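Local coordinates for protein benzyl alcohol dehydrogenase (PDB 1F8F) that oxidises aromatic alcohols such as benzyl alcohol to aldehydes with NAD as cofactor, as a zinc-containing alcohol dehydrogenase of the medium-chain type, at residues A[38-44]-A[365-371]; A[64-68]-A[168-174]; A[84-90]-A[155-161]. The contacts are given in a common frame with arbitrary orientation. Residue numbers count along the deposited sequence, not the author numbering.

From the N terminus the chain first runs through 38-44, then 64-68 and 84-90, three successive pieces of the GroES-like catalytic domain. Each later finds its partner in reverse order: 84-90 pairs with 155-161 (interaction 3), 64-68 meets 168-174 (interaction 2), and 38-44 waits for the C-terminal 365-371 (interaction 1). The three loops therefore nest, 3 inside 2 inside 1, and the outermost spans the whole Rossmann domain. Strands 33-42, 66-74 and 86-89 are neighbours in one sheet, joined by Gly42 N to Glu66 O and Leu89 N to Gly67 O contacts. Interactions 1 and 2 together supply the three protein ligands of one zinc, Cys44, His65 and Cys173.

Interaction 1 of 3, residues A[38-44]-A[365-371]; sequences VVATGMC and KPIIKIA. With ZN (zinc ion), chain B.
The C-terminal strand 365-369, in the sheet of the GroES-like catalytic domain, pairs antiparallel with strand 40-42; axes approach to 4.5 Å at 155°. Thr41 and Ile368 form the hydrogen-bonded pair (Thr41 N to Ile368 O 3.1 Å, Ile368 N to Thr41 O 3.0 Å), flanked by the non-hydrogen-bonded pairs Ala40-Lys369 and Gly42-Ile367. Met43 N donates to Pro366 O at 3.0 Å. At the other end Val39, in a classic beta bulge with Ala40 opposite Ser68, offers its O to Ile370 N (3.0 Å) and Ala371 N (3.2 Å). Ala40 CB meets CG2 of Ile367 (m, t) at 3.6 Å. On the other face, Ile368 (chi1 m, chi2 near 99°) sends CD1 to within 3.8 Å of Met43 CE, methionine being t, t, m. Ile370 (m, t) sets CD1 3.9 Å from CG1 of Val38 (t) and 3.6 Å from OG1 of Thr41 (m), a hydroxyl hydrogen-bonded to Ser144 O. Lys365 folds back through t, p, p, t to a salt bridge with Glu66 and a hydrogen bond from NZ to Met43 O, 2.9 Å. Next along, Cys44 (chi1 159°) N-caps helix 45-51 and holds zinc, SG to ZN 2.4 Å.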
loop_
_atom_site.group_PDB
_atom_site.type_symbol
_atom_site.label_atom_id
_atom_site.label_comp_id
_atom_site.label_asym_id
_atom_site.label_seq_id
_atom_site.Cartn_x
_atom_site.Cartn_y
_atom_site.Cartn_z
ATOM N N VAL A 38 -32.791 -23.571 -6.602
ATOM C CA VAL A 38 -31.460 -24.171 -6.540
ATOM C C VAL A 38 -31.168 -25.326 -7.514
ATOM O O VAL A 38 -31.858 -26.356 -7.510
ATOM C CB VAL A 38 -31.242 -24.615 -5.088
ATOM C CG1 VAL A 38 -29.891 -25.294 -4.845
ATOM C CG2 VAL A 38 -31.432 -23.454 -4.102
ATOM N N VAL A 39 -30.090 -25.244 -8.292
ATOM C CA VAL A 39 -29.660 -26.318 -9.188
ATOM C C VAL A 39 -28.729 -27.273 -8.447
ATOM O O VAL A 39 -28.957 -28.497 -8.425
ATOM C CB VAL A 39 -29.032 -25.770 -10.472
ATOM C CG1 VAL A 39 -28.431 -26.827 -11.395
ATOM C CG2 VAL A 39 -30.062 -24.978 -11.302
ATOM N N ALA A 40 -27.731 -26.717 -7.695
ATOM C CA ALA A 40 -26.816 -27.526 -6.904
ATOM C C ALA A 40 -26.060 -26.710 -5.847
ATOM O O ALA A 40 -25.886 -25.507 -5.967
ATOM C CB ALA A 40 -25.843 -28.290 -7.830
ATOM N N THR A 41 -25.632 -27.383 -4.770
ATOM C CA THR A 41 -25.027 -26.714 -3.641
ATOM C C THR A 41 -23.772 -27.442 -3.168
ATOM O O THR A 41 -23.886 -28.618 -2.832
ATOM C CB THR A 41 -25.956 -26.686 -2.419
ATOM O OG1 THR A 41 -27.168 -26.010 -2.761
ATOM C CG2 THR A 41 -25.395 -25.921 -1.213
ATOM N N GLY A 42 -22.652 -26.726 -3.101
ATOM C CA GLY A 42 -21.432 -27.368 -2.612
ATOM C C GLY A 42 -21.457 -27.755 -1.153
ATOM O O GLY A 42 -22.219 -27.182 -0.370
ATOM N N MET A 43 -20.617 -28.694 -0.723
ATOM C CA MET A 43 -20.498 -29.138 0.649
ATOM C C MET A 43 -19.096 -28.773 1.173
ATOM O O MET A 43 -18.080 -29.002 0.552
ATOM C CB MET A 43 -20.638 -30.646 0.887
ATOM C CG MET A 43 -20.671 -30.977 2.385
ATOM S SD MET A 43 -20.659 -32.808 2.611
ATOM C CE MET A 43 -22.330 -33.171 2.077
ATOM N N CYS A 44 -19.080 -28.223 2.364
ATOM C CA CYS A 44 -17.882 -27.693 3.013
ATOM C C CYS A 44 -17.811 -28.188 4.438
ATOM O O CYS A 44 -18.751 -28.411 5.194
ATOM C CB CYS A 44 -17.912 -26.166 2.871
ATOM S SG CYS A 44 -16.950 -25.167 4.009
ATOM N N LYS A 365 -14.048 -31.726 -3.060
ATOM C CA LYS A 365 -15.221 -30.856 -3.030
ATOM C C LYS A 365 -16.494 -31.514 -3.560
ATOM O O LYS A 365 -16.802 -31.409 -4.745
ATOM C CB LYS A 365 -14.917 -29.542 -3.820
ATOM C CG LYS A 365 -16.095 -28.628 -4.061
ATOM C CD LYS A 365 -16.733 -28.164 -2.736
ATOM C CE LYS A 365 -15.790 -27.313 -1.897
ATOM N NZ LYS A 365 -16.402 -26.922 -0.570
ATOM N N PRO A 366 -17.343 -32.011 -2.695
ATOM C CA PRO A 366 -18.666 -32.548 -3.106
ATOM C C PRO A 366 -19.628 -31.464 -3.525
ATOM O O PRO A 366 -19.566 -30.311 -3.056
ATOM C CB PRO A 366 -19.157 -33.288 -1.883
ATOM C CG PRO A 366 -18.111 -33.187 -0.792
ATOM C CD PRO A 366 -17.155 -32.084 -1.218
ATOM N N ILE A 367 -20.563 -31.722 -4.424
ATOM C CA ILE A 367 -21.630 -30.884 -4.940
ATOM C C ILE A 367 -22.940 -31.675 -5.002
ATOM O O ILE A 367 -23.002 -32.785 -5.545
ATOM C CB ILE A 367 -21.404 -30.220 -6.290
ATOM C CG1 ILE A 367 -20.105 -29.393 -6.328
ATOM C CG2 ILE A 367 -22.592 -29.275 -6.563
ATOM C CD1 ILE A 367 -19.872 -28.536 -7.559
ATOM N N ILE A 368 -23.863 -31.336 -4.100
ATOM C CA ILE A 368 -25.160 -32.000 -4.006
ATOM C C ILE A 368 -26.034 -31.486 -5.137
ATOM O O ILE A 368 -26.440 -30.304 -5.156
ATOM C CB ILE A 368 -25.802 -31.793 -2.598
ATOM C CG1 ILE A 368 -24.875 -32.191 -1.484
ATOM C CG2 ILE A 368 -27.061 -32.681 -2.458
ATOM C CD1 ILE A 368 -24.027 -31.265 -0.679
ATOM N N LYS A 369 -26.326 -32.316 -6.128
ATOM C CA LYS A 369 -27.261 -31.984 -7.211
ATOM C C LYS A 369 -28.698 -32.076 -6.673
ATOM O O LYS A 369 -29.019 -33.103 -6.096
ATOM C CB LYS A 369 -27.204 -32.858 -8.438
ATOM C CG LYS A 369 -26.076 -32.597 -9.409
ATOM C CD LYS A 369 -26.286 -33.534 -10.629
ATOM C CE LYS A 369 -24.959 -33.679 -11.364
ATOM N NZ LYS A 369 -25.149 -33.858 -12.835
ATOM N N ILE A 370 -29.440 -31.002 -6.793
ATOM C CA ILE A 370 -30.758 -30.818 -6.229
ATOM C C ILE A 370 -31.898 -30.714 -7.237
ATOM O O ILE A 370 -32.809 -31.527 -7.142
ATOM C CB ILE A 370 -30.688 -29.587 -5.310
ATOM C CG1 ILE A 370 -29.811 -29.944 -4.102
ATOM C CG2 ILE A 370 -32.082 -29.155 -4.866
ATOM C CD1 ILE A 370 -29.431 -28.807 -3.180
ATOM N N ALA A 371 -31.824 -29.826 -8.223
ATOM C CA ALA A 371 -32.765 -29.754 -9.320
ATOM C C ALA A 371 -32.541 -30.964 -10.250
ATOM O O ALA A 371 -31.440 -31.583 -10.168
ATOM C CB ALA A 371 -32.560 -28.522 -10.195
ATOM O OXT ALA A 371 -33.419 -31.229 -11.101
HETATM ZN ZN ZN B . -17.470 -22.812 3.882
HETATM O O HOH W 1 -28.884 -30.583 -10.474
#

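Interaction 2 of 3, residues A[64-68]-A[168-174]; sequences GHEGS and LGPLGCG. With ZN (zinc ion), chain B.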
loop_
_atom_site.group_PDB
_atom_site.type_symbol
_atom_site.label_atom_id
_atom_site.label_comp_id
_atom_site.label_asym_id
_atom_site.label_seq_id
_atom_site.Cartn_x
_atom_site.Cartn_y
_atom_site.Cartn_z
ATOM N N GLY A 64 -26.102 -25.970 4.369
ATOM C CA GLY A 64 -25.793 -25.729 2.956
ATOM C C GLY A 64 -25.434 -24.238 2.834
ATOM O O GLY A 64 -26.159 -23.376 3.322
ATOM N N HIS A 65 -24.275 -23.919 2.261
ATOM C CA HIS A 65 -23.879 -22.522 2.191
ATOM C C HIS A 65 -23.085 -22.286 0.905
ATOM O O HIS A 65 -22.330 -21.330 0.827
ATOM C CB HIS A 65 -23.163 -22.036 3.432
ATOM C CG HIS A 65 -21.812 -22.600 3.709
ATOM N ND1 HIS A 65 -21.675 -23.846 4.300
ATOM C CD2 HIS A 65 -20.571 -22.103 3.530
ATOM C CE1 HIS A 65 -20.382 -24.121 4.464
ATOM N NE2 HIS A 65 -19.684 -23.082 3.992
ATOM N N GLU A 66 -23.198 -23.279 0.009
ATOM C CA GLU A 66 -22.513 -23.089 -1.285
ATOM C C GLU A 66 -23.461 -23.250 -2.468
ATOM O O GLU A 66 -23.175 -23.970 -3.437
ATOM C CB GLU A 66 -21.287 -23.987 -1.393
ATOM C CG GLU A 66 -20.158 -23.680 -0.389
ATOM C CD GLU A 66 -18.939 -24.556 -0.592
ATOM O OE1 GLU A 66 -18.943 -25.626 -1.211
ATOM O OE2 GLU A 66 -17.832 -24.173 -0.146
ATOM N N GLY A 67 -24.579 -22.520 -2.544
ATOM C CA GLY A 67 -25.601 -22.722 -3.553
ATOM C C GLY A 67 -25.459 -22.004 -4.852
ATOM O O GLY A 67 -24.777 -20.983 -4.930
ATOM N N SER A 68 -26.055 -22.557 -5.894
ATOM C CA SER A 68 -26.143 -21.937 -7.197
ATOM C C SER A 68 -27.551 -22.312 -7.719
ATOM O O SER A 68 -28.084 -23.373 -7.302
ATOM C CB SER A 68 -25.026 -22.281 -8.126
ATOM O OG SER A 68 -24.884 -23.638 -8.464
ATOM N N LEU A 168 -20.784 -23.987 -10.113
ATOM C CA LEU A 168 -20.326 -22.748 -9.447
ATOM C C LEU A 168 -20.660 -22.407 -8.030
ATOM O O LEU A 168 -20.016 -21.532 -7.393
ATOM C CB LEU A 168 -20.816 -21.537 -10.273
ATOM C CG LEU A 168 -20.414 -21.582 -11.753
ATOM C CD1 LEU A 168 -20.931 -20.309 -12.390
ATOM C CD2 LEU A 168 -18.895 -21.694 -11.971
ATOM N N GLY A 169 -21.595 -23.106 -7.357
ATOM C CA GLY A 169 -21.873 -22.898 -5.944
ATOM C C GLY A 169 -20.656 -22.742 -5.055
ATOM O O GLY A 169 -20.541 -21.864 -4.158
ATOM N N PRO A 170 -19.701 -23.669 -5.115
ATOM C CA PRO A 170 -18.510 -23.676 -4.266
ATOM C C PRO A 170 -17.702 -22.405 -4.313
ATOM O O PRO A 170 -16.979 -22.030 -3.378
ATOM C CB PRO A 170 -17.713 -24.882 -4.807
ATOM C CG PRO A 170 -18.820 -25.816 -5.262
ATOM C CD PRO A 170 -19.747 -24.868 -6.004
ATOM N N LEU A 171 -17.842 -21.581 -5.357
ATOM C CA LEU A 171 -17.200 -20.288 -5.449
ATOM C C LEU A 171 -17.744 -19.377 -4.355
ATOM O O LEU A 171 -17.070 -18.417 -3.972
ATOM C CB LEU A 171 -17.327 -19.607 -6.820
ATOM C CG LEU A 171 -16.694 -20.285 -8.048
ATOM C CD1 LEU A 171 -17.145 -19.590 -9.332
ATOM C CD2 LEU A 171 -15.212 -20.232 -7.982
ATOM N N GLY A 172 -18.966 -19.561 -3.854
ATOM C CA GLY A 172 -19.467 -18.670 -2.761
ATOM C C GLY A 172 -18.806 -18.906 -1.396
ATOM O O GLY A 172 -19.180 -18.246 -0.406
ATOM N N CYS A 173 -17.886 -19.868 -1.243
ATOM C CA CYS A 173 -17.197 -20.114 -0.016
ATOM C C CYS A 173 -15.785 -20.684 -0.178
ATOM O O CYS A 173 -14.822 -19.918 -0.109
ATOM C CB CYS A 173 -17.877 -21.065 0.986
ATOM S SG CYS A 173 -17.020 -21.129 2.598
ATOM N N GLY A 174 -15.627 -22.013 -0.209
ATOM C CA GLY A 174 -14.257 -22.569 -0.214
ATOM C C GLY A 174 -13.292 -22.141 -1.320
ATOM O O GLY A 174 -12.078 -21.974 -1.039
HETATM ZN ZN ZN B . -17.470 -22.812 3.882
HETATM O O HOH W 2 -21.139 -18.613 1.819
HETATM O O HOH W 3 -23.318 -25.449 -7.142
#
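Two ligands of the zinc site that is probably catalytic, as in related medium-chain alcohol dehydrogenases, meet where strand 66-74 begins and the loop before helix 174-186 passes it. His65 NE2 and Cys173 SG each bind ZN at 2.2 Å; Cys44 is the third protein ligand, and Cys173 also touches NAD. The sulfur lies at the edge of the imidazole, whose ring stacks with Phe140. Among direct polar contacts, Gly174 N donates to Glu66 OE2 (3.1 Å) at the start of the helix, while Glu66 OE1 pairs with Lys365 in a salt bridge. Backbone packing is tightest at Gly169: its CA makes a CA-H...O contact of 3.0 Å with Glu66 O, and a CB there would clash with that oxygen. Residues 168-171 coil helically, with Leu171 N bonded to Leu168 O and Gly172 N to Gly169 O. One water donates to both His65 O and Gly172 O; another donates to Ser68 OG (2.7 Å), itself also hydrogen-bonded to Ile165 O, and accepts from Gly169 N at 2.9 Å.

Interaction 3 of 3, residues A[84-90]-A[155-161]; sequences GDHVVLS and NTVKVTK
Strands 86-89 and 156-159 of the GroES-like domain form an antiparallel pair, with axes 4.5 Å apart at closest and 141° between their directions. In the register Val88 faces Val157 as a hydrogen-bonded pair, between the non-hydrogen-bonded pairs Val87-Lys158 and Leu89-Thr156. Val88 N donates to Val157 O at 3.0 Å and Val157 N returns to Val88 O at 3.1 Å; Val159 N reaches His86 O at 3.0 Å. The ladder ends at Asn155, whose O accepts from Ser90 N (3.2 Å) and whose ND2 donates to Ser90 O (3.2 Å), while OD1 takes Arg152 N. Water satisfies the other end: one molecule accepts from His86 N (2.9 Å) and donates to Val159 O (2.9 Å), and a second links His86 ND1 (2.6 Å) to Thr160 O (2.7 Å). Lys161 (m, t, t, m) lays CG over the His86 ring, 3.6 Å from its centroid, a CH-pi contact. Asp85 OD1 and Lys158 NZ form a salt bridge at 3.6 Å; a third water connects Asp85 OD2 (2.7 Å) to that NZ (2.8 Å), and OD2 also accepts from Gln82 N. The far edge of strand 86-89 bonds to strand 66-74. Val87, Leu89 and Thr156 pack on strand 33-42, whereas Val88 and Val159 meet Leu168 and Val157 rests on helix 321-333.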
loop_
_atom_site.group_PDB
_atom_site.type_symbol
_atom_site.label_atom_id
_atom_site.label_comp_id
_atom_site.label_asym_id
_atom_site.label_seq_id
_atom_site.Cartn_x
_atom_site.Cartn_y
_atom_site.Cartn_z
ATOM N N GLY A 84 -34.806 -15.257 -13.734
ATOM C CA GLY A 84 -34.063 -15.952 -14.800
ATOM C C GLY A 84 -32.555 -15.806 -14.744
ATOM O O GLY A 84 -31.849 -16.606 -15.399
ATOM N N ASP A 85 -31.983 -14.816 -14.049
ATOM C CA ASP A 85 -30.525 -14.774 -13.929
ATOM C C ASP A 85 -30.056 -16.045 -13.212
ATOM O O ASP A 85 -30.769 -16.628 -12.402
ATOM C CB ASP A 85 -30.059 -13.546 -13.148
ATOM C CG ASP A 85 -30.208 -12.227 -13.884
ATOM O OD1 ASP A 85 -30.198 -12.206 -15.136
ATOM O OD2 ASP A 85 -30.330 -11.141 -13.276
ATOM N N HIS A 86 -28.884 -16.497 -13.528
ATOM C CA HIS A 86 -28.101 -17.574 -12.959
ATOM C C HIS A 86 -27.240 -16.965 -11.839
ATOM O O HIS A 86 -26.551 -15.970 -12.160
ATOM C CB HIS A 86 -27.118 -18.132 -13.996
ATOM C CG HIS A 86 -27.775 -19.008 -15.029
ATOM N ND1 HIS A 86 -27.087 -19.996 -15.709
ATOM C CD2 HIS A 86 -29.069 -19.077 -15.465
ATOM C CE1 HIS A 86 -27.928 -20.605 -16.536
ATOM N NE2 HIS A 86 -29.139 -20.076 -16.400
ATOM N N VAL A 87 -27.228 -17.455 -10.623
ATOM C CA VAL A 87 -26.512 -16.872 -9.514
ATOM C C VAL A 87 -25.756 -17.855 -8.606
ATOM O O VAL A 87 -25.959 -19.077 -8.496
ATOM C CB VAL A 87 -27.481 -16.073 -8.589
ATOM C CG1 VAL A 87 -28.069 -14.790 -9.218
ATOM C CG2 VAL A 87 -28.666 -16.965 -8.198
ATOM N N VAL A 88 -24.779 -17.210 -7.926
ATOM C CA VAL A 88 -23.969 -17.897 -6.892
ATOM C C VAL A 88 -24.281 -17.253 -5.544
ATOM O O VAL A 88 -24.414 -16.018 -5.497
ATOM C CB VAL A 88 -22.488 -17.851 -7.301
ATOM C CG1 VAL A 88 -21.664 -18.324 -6.084
ATOM C CG2 VAL A 88 -22.178 -18.771 -8.487
ATOM N N LEU A 89 -24.640 -17.869 -4.475
ATOM C CA LEU A 89 -25.050 -17.307 -3.210
ATOM C C LEU A 89 -23.852 -17.439 -2.253
ATOM O O LEU A 89 -23.388 -18.519 -1.924
ATOM C CB LEU A 89 -26.112 -18.202 -2.558
ATOM C CG LEU A 89 -27.280 -18.600 -3.453
ATOM C CD1 LEU A 89 -28.440 -19.142 -2.593
ATOM C CD2 LEU A 89 -27.815 -17.392 -4.243
ATOM N N SER A 90 -23.328 -16.303 -1.874
ATOM C CA SER A 90 -22.154 -16.105 -1.076
ATOM C C SER A 90 -22.555 -15.873 0.377
ATOM O O SER A 90 -23.744 -15.995 0.688
ATOM C CB SER A 90 -21.353 -14.897 -1.614
ATOM O OG SER A 90 -20.056 -14.749 -1.096
ATOM N N ASN A 155 -25.957 -10.550 -1.253
ATOM C CA ASN A 155 -25.239 -11.831 -1.286
ATOM C C ASN A 155 -25.637 -12.629 -2.532
ATOM O O ASN A 155 -25.222 -13.793 -2.563
ATOM C CB ASN A 155 -25.295 -12.667 -0.036
ATOM C CG ASN A 155 -26.606 -13.198 0.509
ATOM O OD1 ASN A 155 -27.590 -12.463 0.692
ATOM N ND2 ASN A 155 -26.555 -14.480 0.802
ATOM N N THR A 156 -26.309 -12.089 -3.526
ATOM C CA THR A 156 -26.674 -12.885 -4.704
ATOM C C THR A 156 -25.909 -12.355 -5.894
ATOM O O THR A 156 -26.126 -11.252 -6.383
ATOM C CB THR A 156 -28.195 -12.885 -4.873
ATOM O OG1 THR A 156 -28.796 -13.298 -3.630
ATOM C CG2 THR A 156 -28.745 -13.864 -5.906
ATOM N N VAL A 157 -24.967 -13.097 -6.440
ATOM C CA VAL A 157 -24.042 -12.800 -7.476
ATOM C C VAL A 157 -24.375 -13.403 -8.839
ATOM O O VAL A 157 -24.236 -14.563 -9.188
ATOM C CB VAL A 157 -22.584 -13.173 -7.171
ATOM C CG1 VAL A 157 -21.566 -12.525 -8.059
ATOM C CG2 VAL A 157 -22.197 -12.886 -5.716
ATOM N N LYS A 158 -24.736 -12.483 -9.753
ATOM C CA LYS A 158 -25.067 -12.823 -11.134
ATOM C C LYS A 158 -23.845 -13.367 -11.868
ATOM O O LYS A 158 -22.788 -12.732 -11.845
ATOM C CB LYS A 158 -25.683 -11.657 -11.902
ATOM C CG LYS A 158 -25.835 -11.866 -13.404
ATOM C CD LYS A 158 -26.985 -11.012 -13.944
ATOM C CE LYS A 158 -26.692 -10.491 -15.342
ATOM N NZ LYS A 158 -27.820 -9.612 -15.829
ATOM N N VAL A 159 -23.981 -14.529 -12.508
ATOM C CA VAL A 159 -22.890 -15.040 -13.334
ATOM C C VAL A 159 -23.443 -15.423 -14.712
ATOM O O VAL A 159 -24.644 -15.514 -14.972
ATOM C CB VAL A 159 -22.099 -16.219 -12.747
ATOM C CG1 VAL A 159 -21.460 -15.970 -11.404
ATOM C CG2 VAL A 159 -23.005 -17.450 -12.656
ATOM N N THR A 160 -22.495 -15.679 -15.604
ATOM C CA THR A 160 -22.784 -15.972 -16.998
ATOM C C THR A 160 -23.585 -17.231 -17.233
ATOM O O THR A 160 -23.346 -18.228 -16.554
ATOM C CB THR A 160 -21.466 -16.074 -17.795
ATOM O OG1 THR A 160 -21.777 -16.159 -19.172
ATOM C CG2 THR A 160 -20.588 -17.254 -17.449
ATOM N N LYS A 161 -24.446 -17.267 -18.243
ATOM C CA LYS A 161 -25.195 -18.472 -18.578
ATOM C C LYS A 161 -24.381 -19.417 -19.454
ATOM O O LYS A 161 -24.814 -20.529 -19.774
ATOM C CB LYS A 161 -26.488 -18.132 -19.327
ATOM C CG LYS A 161 -27.537 -17.421 -18.489
ATOM C CD LYS A 161 -28.829 -17.205 -19.254
ATOM C CE LYS A 161 -29.798 -16.224 -18.619
ATOM N NZ LYS A 161 -30.333 -16.682 -17.298
HETATM O O HOH W 4 -30.124 -8.749 -14.483
HETATM O O HOH W 5 -24.544 -20.262 -15.346
HETATM O O HOH W 6 -27.462 -15.006 -15.519
#